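Local atomic coordinates of alpha-/beta-galactoside alpha-2,3-sialyltransferase (Photobacterium phosphoreum, PDB entry 2ZWI), a protein that is an alpha-2,3-sialyltransferase, expected to transfer sialic acid from a CMP-linked donor to the galactose of alpha- and beta-galactosides. Residues P15-M20 / P304-I309; I34-Y39 / Y215-F220. All coordinates share one frame; numbering follows the deposited sequence.

Interaction 1: residues P15-M20 / P304-I309. With C5P (cytidine-5'-monophosphate), chain C.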
# COMPACT_ATOMS: atom_id res chain seq x y z
N PRO A 15 1.96 -3.54 -0.62
CA PRO A 15 1.86 -4.74 -1.48
C PRO A 15 2.38 -6.02 -0.83
O PRO A 15 1.82 -7.08 -1.05
CB PRO A 15 2.68 -4.37 -2.72
CG PRO A 15 2.63 -2.86 -2.77
CD PRO A 15 2.71 -2.46 -1.30
N THR A 16 3.44 -5.92 -0.02
CA THR A 16 3.99 -7.09 0.64
C THR A 16 2.96 -7.68 1.58
O THR A 16 2.70 -8.88 1.53
CB THR A 16 5.29 -6.76 1.40
OG1 THR A 16 6.32 -6.38 0.47
CG2 THR A 16 5.76 -7.95 2.21
N ILE A 17 2.36 -6.83 2.42
CA ILE A 17 1.39 -7.27 3.43
C ILE A 17 0.16 -7.92 2.78
O ILE A 17 -0.32 -8.97 3.23
CB ILE A 17 0.98 -6.10 4.38
CG1 ILE A 17 2.20 -5.53 5.14
CG2 ILE A 17 -0.15 -6.50 5.33
CD1 ILE A 17 2.84 -6.46 6.16
N GLN A 18 -0.35 -7.28 1.72
CA GLN A 18 -1.44 -7.84 0.92
C GLN A 18 -1.03 -9.14 0.20
O GLN A 18 -1.80 -10.10 0.12
CB GLN A 18 -1.97 -6.80 -0.07
CG GLN A 18 -2.90 -5.75 0.56
CD GLN A 18 -4.31 -6.28 0.80
OE1 GLN A 18 -5.03 -5.79 1.67
NE2 GLN A 18 -4.70 -7.27 0.03
N GLN A 19 0.20 -9.19 -0.31
CA GLN A 19 0.68 -10.41 -0.95
C GLN A 19 0.81 -11.55 0.05
O GLN A 19 0.36 -12.66 -0.23
CB GLN A 19 2.00 -10.17 -1.70
CG GLN A 19 1.86 -9.36 -2.99
CD GLN A 19 3.22 -8.95 -3.53
OE1 GLN A 19 4.24 -9.56 -3.20
NE2 GLN A 19 3.25 -7.93 -4.37
N MET A 20 1.40 -11.29 1.22
CA MET A 20 1.48 -12.30 2.29
C MET A 20 0.09 -12.85 2.60
O MET A 20 -0.12 -14.06 2.68
CB MET A 20 2.09 -11.70 3.57
CG MET A 20 3.56 -11.35 3.51
SD MET A 20 4.06 -10.35 4.92
CE MET A 20 5.83 -10.32 4.72
N PRO A 304 4.43 -1.63 10.06
CA PRO A 304 3.58 -0.91 9.11
C PRO A 304 2.13 -0.92 9.59
O PRO A 304 1.64 -1.95 10.06
CB PRO A 304 3.74 -1.72 7.81
CG PRO A 304 4.16 -3.09 8.25
CD PRO A 304 4.99 -2.87 9.49
N PHE A 305 1.46 0.23 9.49
CA PHE A 305 0.10 0.36 9.99
C PHE A 305 -0.86 -0.68 9.40
O PHE A 305 -1.79 -1.10 10.08
CB PHE A 305 -0.45 1.76 9.74
CG PHE A 305 -1.58 2.13 10.68
CD1 PHE A 305 -1.33 2.88 11.83
CD2 PHE A 305 -2.89 1.74 10.41
CE1 PHE A 305 -2.37 3.22 12.69
CE2 PHE A 305 -3.93 2.07 11.27
CZ PHE A 305 -3.67 2.81 12.41
N GLU A 306 -0.64 -1.09 8.15
CA GLU A 306 -1.49 -2.11 7.52
C GLU A 306 -1.46 -3.47 8.25
O GLU A 306 -2.43 -4.23 8.15
CB GLU A 306 -1.26 -2.25 6.00
CG GLU A 306 0.12 -1.95 5.45
CD GLU A 306 0.46 -0.47 5.49
OE1 GLU A 306 -0.17 0.36 4.79
OE2 GLU A 306 1.36 -0.14 6.25
N ALA A 307 -0.39 -3.76 8.98
CA ALA A 307 -0.35 -4.93 9.87
C ALA A 307 -1.37 -4.81 11.02
O ALA A 307 -2.01 -5.80 11.39
CB ALA A 307 1.06 -5.18 10.40
N LEU A 308 -1.51 -3.60 11.56
CA LEU A 308 -2.55 -3.31 12.55
C LEU A 308 -3.94 -3.51 11.97
O LEU A 308 -4.84 -4.03 12.63
CB LEU A 308 -2.45 -1.87 13.08
CG LEU A 308 -1.14 -1.39 13.72
CD1 LEU A 308 -1.29 0.03 14.26
CD2 LEU A 308 -0.70 -2.33 14.80
N ILE A 309 -4.12 -3.06 10.73
CA ILE A 309 -5.40 -3.21 10.06
C ILE A 309 -5.73 -4.69 9.86
O ILE A 309 -6.82 -5.15 10.20
CB ILE A 309 -5.46 -2.44 8.71
CG1 ILE A 309 -5.27 -0.94 8.94
CG2 ILE A 309 -6.80 -2.70 8.03
CD1 ILE A 309 -4.88 -0.15 7.68
O3P C5P C . 3.23 8.35 5.10
P C5P C . 3.70 7.54 3.95
O1P C5P C . 2.80 7.82 2.79
O2P C5P C . 5.17 7.76 3.76
O5' C5P C . 3.46 6.02 4.39
C5' C5P C . 4.01 4.93 3.67
C4' C5P C . 3.86 3.68 4.53
O4' C5P C . 4.54 3.86 5.79
C3' C5P C . 2.41 3.44 4.92
O3' C5P C . 1.72 2.69 3.93
C2' C5P C . 2.54 2.65 6.20
O2' C5P C . 2.98 1.31 5.91
C1' C5P C . 3.75 3.29 6.85
N1 C5P C . 3.45 4.28 7.89
C2 C5P C . 3.13 3.81 9.18
N3 C5P C . 2.91 4.68 10.19
C4 C5P C . 2.97 6.01 9.97
C5 C5P C . 3.29 6.51 8.71
C6 C5P C . 3.53 5.61 7.67
O2 C5P C . 3.03 2.58 9.40
N4 C5P C . 2.74 6.85 11.01
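The nucleotide pocket of this GT-B sialyltransferase borders the contact in which I17, on helix 14-26, meets P304, in the loop leading into helix 305-310, and E306 within that helix. The first helix flanks the sheet that holds strand 3-10; the second belongs to the other parallel sheet's half of the chain, so the two pack across the interface between the Rossmann-like halves. I17 alone carries the first side of the contact. Its CG1 branch lies anti to the carbonyl carbon (chi1 -61°), which sends the ethyl arm toward P304 and E306: CG1 comes within 4.2 Å of CG of E306, and CD1, one bond further, reaches CG of P304 at the same spacing. The isoleucine and glutamate chains run at about a right angle to each other, and only the methylene part of E306 faces I17. Beyond CG the glutamate bends at chi2 (-71°) and turns its carboxylate to the ribose of CMP, where the ribose O3' donates to OE1 of E306 at 3.1 Å. Next to it the backbone N of F305 donates to the cytosine O2 of CMP at 2.8 Å, an N-H...O angle of 144°, so the backbone just after P304 holds the base through its O2. S324, S323 and H281 supply further hydrogen bonds to CMP. Packing against I17 is thus purely apolar, whereas the same glutamate is polar at its far end: one side chain joins the interface between the halves to the binding of CMP, through its ribose.

Interaction 2: residues I34-Y39 / Y215-F220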
# COMPACT_ATOMS: atom_id res chain seq x y z
N ILE A 34 10.13 -15.25 -4.19
CA ILE A 34 9.77 -14.06 -3.41
C ILE A 34 10.96 -13.10 -3.23
O ILE A 34 12.08 -13.52 -2.90
CB ILE A 34 9.23 -14.47 -2.01
CG1 ILE A 34 8.02 -15.42 -2.12
CG2 ILE A 34 8.85 -13.24 -1.20
CD1 ILE A 34 7.59 -16.01 -0.79
N SER A 35 10.72 -11.82 -3.47
CA SER A 35 11.73 -10.80 -3.21
C SER A 35 11.06 -9.53 -2.70
O SER A 35 10.55 -8.72 -3.49
CB SER A 35 12.54 -10.51 -4.47
OG SER A 35 13.61 -9.64 -4.15
N TRP A 36 11.05 -9.38 -1.37
CA TRP A 36 10.44 -8.25 -0.70
C TRP A 36 11.53 -7.43 -0.02
O TRP A 36 12.19 -7.92 0.90
CB TRP A 36 9.43 -8.74 0.36
CG TRP A 36 8.17 -9.46 -0.16
CD1 TRP A 36 7.43 -9.14 -1.27
CD2 TRP A 36 7.51 -10.57 0.45
NE1 TRP A 36 6.36 -10.00 -1.39
CE2 TRP A 36 6.38 -10.88 -0.35
CE3 TRP A 36 7.76 -11.34 1.61
CZ2 TRP A 36 5.51 -11.94 -0.04
CZ3 TRP A 36 6.88 -12.38 1.91
CH2 TRP A 36 5.77 -12.67 1.09
N SER A 37 11.71 -6.19 -0.45
CA SER A 37 12.76 -5.31 0.09
C SER A 37 12.69 -5.13 1.61
O SER A 37 13.71 -5.17 2.29
CB SER A 37 12.73 -3.94 -0.61
OG SER A 37 12.98 -4.07 -2.00
N ARG A 38 11.48 -4.94 2.14
CA ARG A 38 11.31 -4.59 3.55
C ARG A 38 11.07 -5.82 4.44
O ARG A 38 11.01 -5.71 5.67
CB ARG A 38 10.16 -3.59 3.72
CG ARG A 38 10.37 -2.23 3.02
CD ARG A 38 11.09 -1.24 3.92
NE ARG A 38 10.28 -0.90 5.09
CZ ARG A 38 9.48 0.16 5.18
NH1 ARG A 38 9.37 1.02 4.16
NH2 ARG A 38 8.78 0.37 6.29
N TYR A 39 10.93 -6.98 3.81
CA TYR A 39 10.64 -8.21 4.53
C TYR A 39 11.49 -9.40 4.08
O TYR A 39 10.98 -10.32 3.46
CB TYR A 39 9.14 -8.55 4.41
CG TYR A 39 8.28 -7.76 5.36
CD1 TYR A 39 8.13 -8.16 6.68
CD2 TYR A 39 7.65 -6.59 4.94
CE1 TYR A 39 7.36 -7.43 7.56
CE2 TYR A 39 6.87 -5.85 5.82
CZ TYR A 39 6.74 -6.28 7.13
OH TYR A 39 5.99 -5.57 8.03
N TYR A 215 1.45 -13.70 11.44
CA TYR A 215 2.36 -13.21 12.48
C TYR A 215 3.80 -13.58 12.19
O TYR A 215 4.70 -12.76 12.38
CB TYR A 215 1.98 -13.74 13.86
CG TYR A 215 0.54 -13.54 14.25
CD1 TYR A 215 -0.19 -12.44 13.80
CD2 TYR A 215 -0.10 -14.45 15.09
CE1 TYR A 215 -1.52 -12.27 14.15
CE2 TYR A 215 -1.42 -14.28 15.46
CZ TYR A 215 -2.12 -13.19 14.99
OH TYR A 215 -3.44 -13.03 15.36
N ASN A 216 4.02 -14.81 11.73
CA ASN A 216 5.37 -15.28 11.40
C ASN A 216 6.02 -14.54 10.22
O ASN A 216 7.19 -14.17 10.29
CB ASN A 216 5.39 -16.79 11.18
CG ASN A 216 5.23 -17.58 12.47
OD1 ASN A 216 5.53 -17.08 13.55
ND2 ASN A 216 4.74 -18.81 12.35
N PHE A 217 5.26 -14.34 9.15
CA PHE A 217 5.68 -13.54 7.99
C PHE A 217 6.11 -12.11 8.34
O PHE A 217 7.14 -11.63 7.87
CB PHE A 217 4.52 -13.44 6.99
CG PHE A 217 4.60 -14.40 5.85
CD1 PHE A 217 5.80 -14.58 5.16
CD2 PHE A 217 3.46 -15.07 5.43
CE1 PHE A 217 5.88 -15.45 4.09
CE2 PHE A 217 3.51 -15.94 4.34
CZ PHE A 217 4.73 -16.14 3.67
N THR A 218 5.29 -11.45 9.15
CA THR A 218 5.44 -10.03 9.44
C THR A 218 6.32 -9.75 10.66
O THR A 218 6.84 -8.64 10.82
CB THR A 218 4.06 -9.38 9.68
OG1 THR A 218 3.39 -10.09 10.73
CG2 THR A 218 3.22 -9.42 8.41
N GLY A 219 6.46 -10.76 11.51
CA GLY A 219 7.13 -10.59 12.81
C GLY A 219 6.28 -9.76 13.76
O GLY A 219 6.79 -9.24 14.75
N PHE A 220 4.99 -9.64 13.46
CA PHE A 220 4.08 -8.84 14.27
C PHE A 220 2.96 -9.67 14.87
O PHE A 220 2.32 -10.45 14.17
CB PHE A 220 3.49 -7.66 13.48
CG PHE A 220 2.41 -6.92 14.22
CD1 PHE A 220 2.74 -6.07 15.29
CD2 PHE A 220 1.08 -7.08 13.89
CE1 PHE A 220 1.74 -5.40 16.00
CE2 PHE A 220 0.07 -6.42 14.61
CZ PHE A 220 0.41 -5.58 15.66
O HOH W 1 5.92 -6.05 10.60
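Y39, in the loop that follows strand 31-36, reaches across to the C-terminal turn of helix 208-218. From CB its ring carbon CG stands anti to the carbonyl carbon (chi1 -80°), and the ring then runs along the end of that helix. CD1 passes 3.8 Å from the backbone O of F217, an oblique approach. One atom further, CE1 comes to 3.5 Å from O of T218, which lies at the edge of the tyrosine ring near its plane, and CA of T218 lies 3.7 Å from the same carbon. At the tip OH is hydrogen-bonded to a water at 2.6 Å, and this water donates to O of T218 at 2.8 Å. The carbonyl of T218 is thus touched by the ring edge and bridged to the phenol by solvent. Here the helix ends: G219 leaves helical geometry with positive phi, and OG1 of T218 accepts from N of F220, forming an ST turn, while the same OG1 also hydrogen-bonds to the backbone O of F214. Deeper in, W36 points the edge of its six-membered ring at the face of F217 in an offset edge-to-face pair, with centroids 5.7 Å apart and planes at 75°; CZ3 of W36 lies 3.9 Å from CE1 of F217. CG2 of I34 sits over the centre of that same six-membered ring, 3.3 Å above the plane. NE1 of the indole is hydrogen-bonded to OE1 of Q19. The contact therefore joins the end of strand 31-36 to helix 208-218, with W36 and Y39 also touching helix 14-26 and F217 resting on helix 44-50.

Interactions 1 and 2 adjoin, their centres about 9 Å apart, and share helix 14-26 as a common wall. On the chain, 34-39 and 215-220 are nested inside the loop that 15-20 and 304-309 close. OE1 of Q19 probably hydrogen-bonds to NE1 of W36 at 2.8 Å, CG of M20 packs at 3.5 Å from CH2 of W36, and CG of P304 lies 3.1 Å from OH of Y39. Helix 208-218 meets both, since I17 also touches T218. Interaction 1 supplies CMP-binding residues directly, whereas in interaction 2 the Y39 side chain stays about 8 Å from the nucleotide and about 7 Å from the side chain of E306.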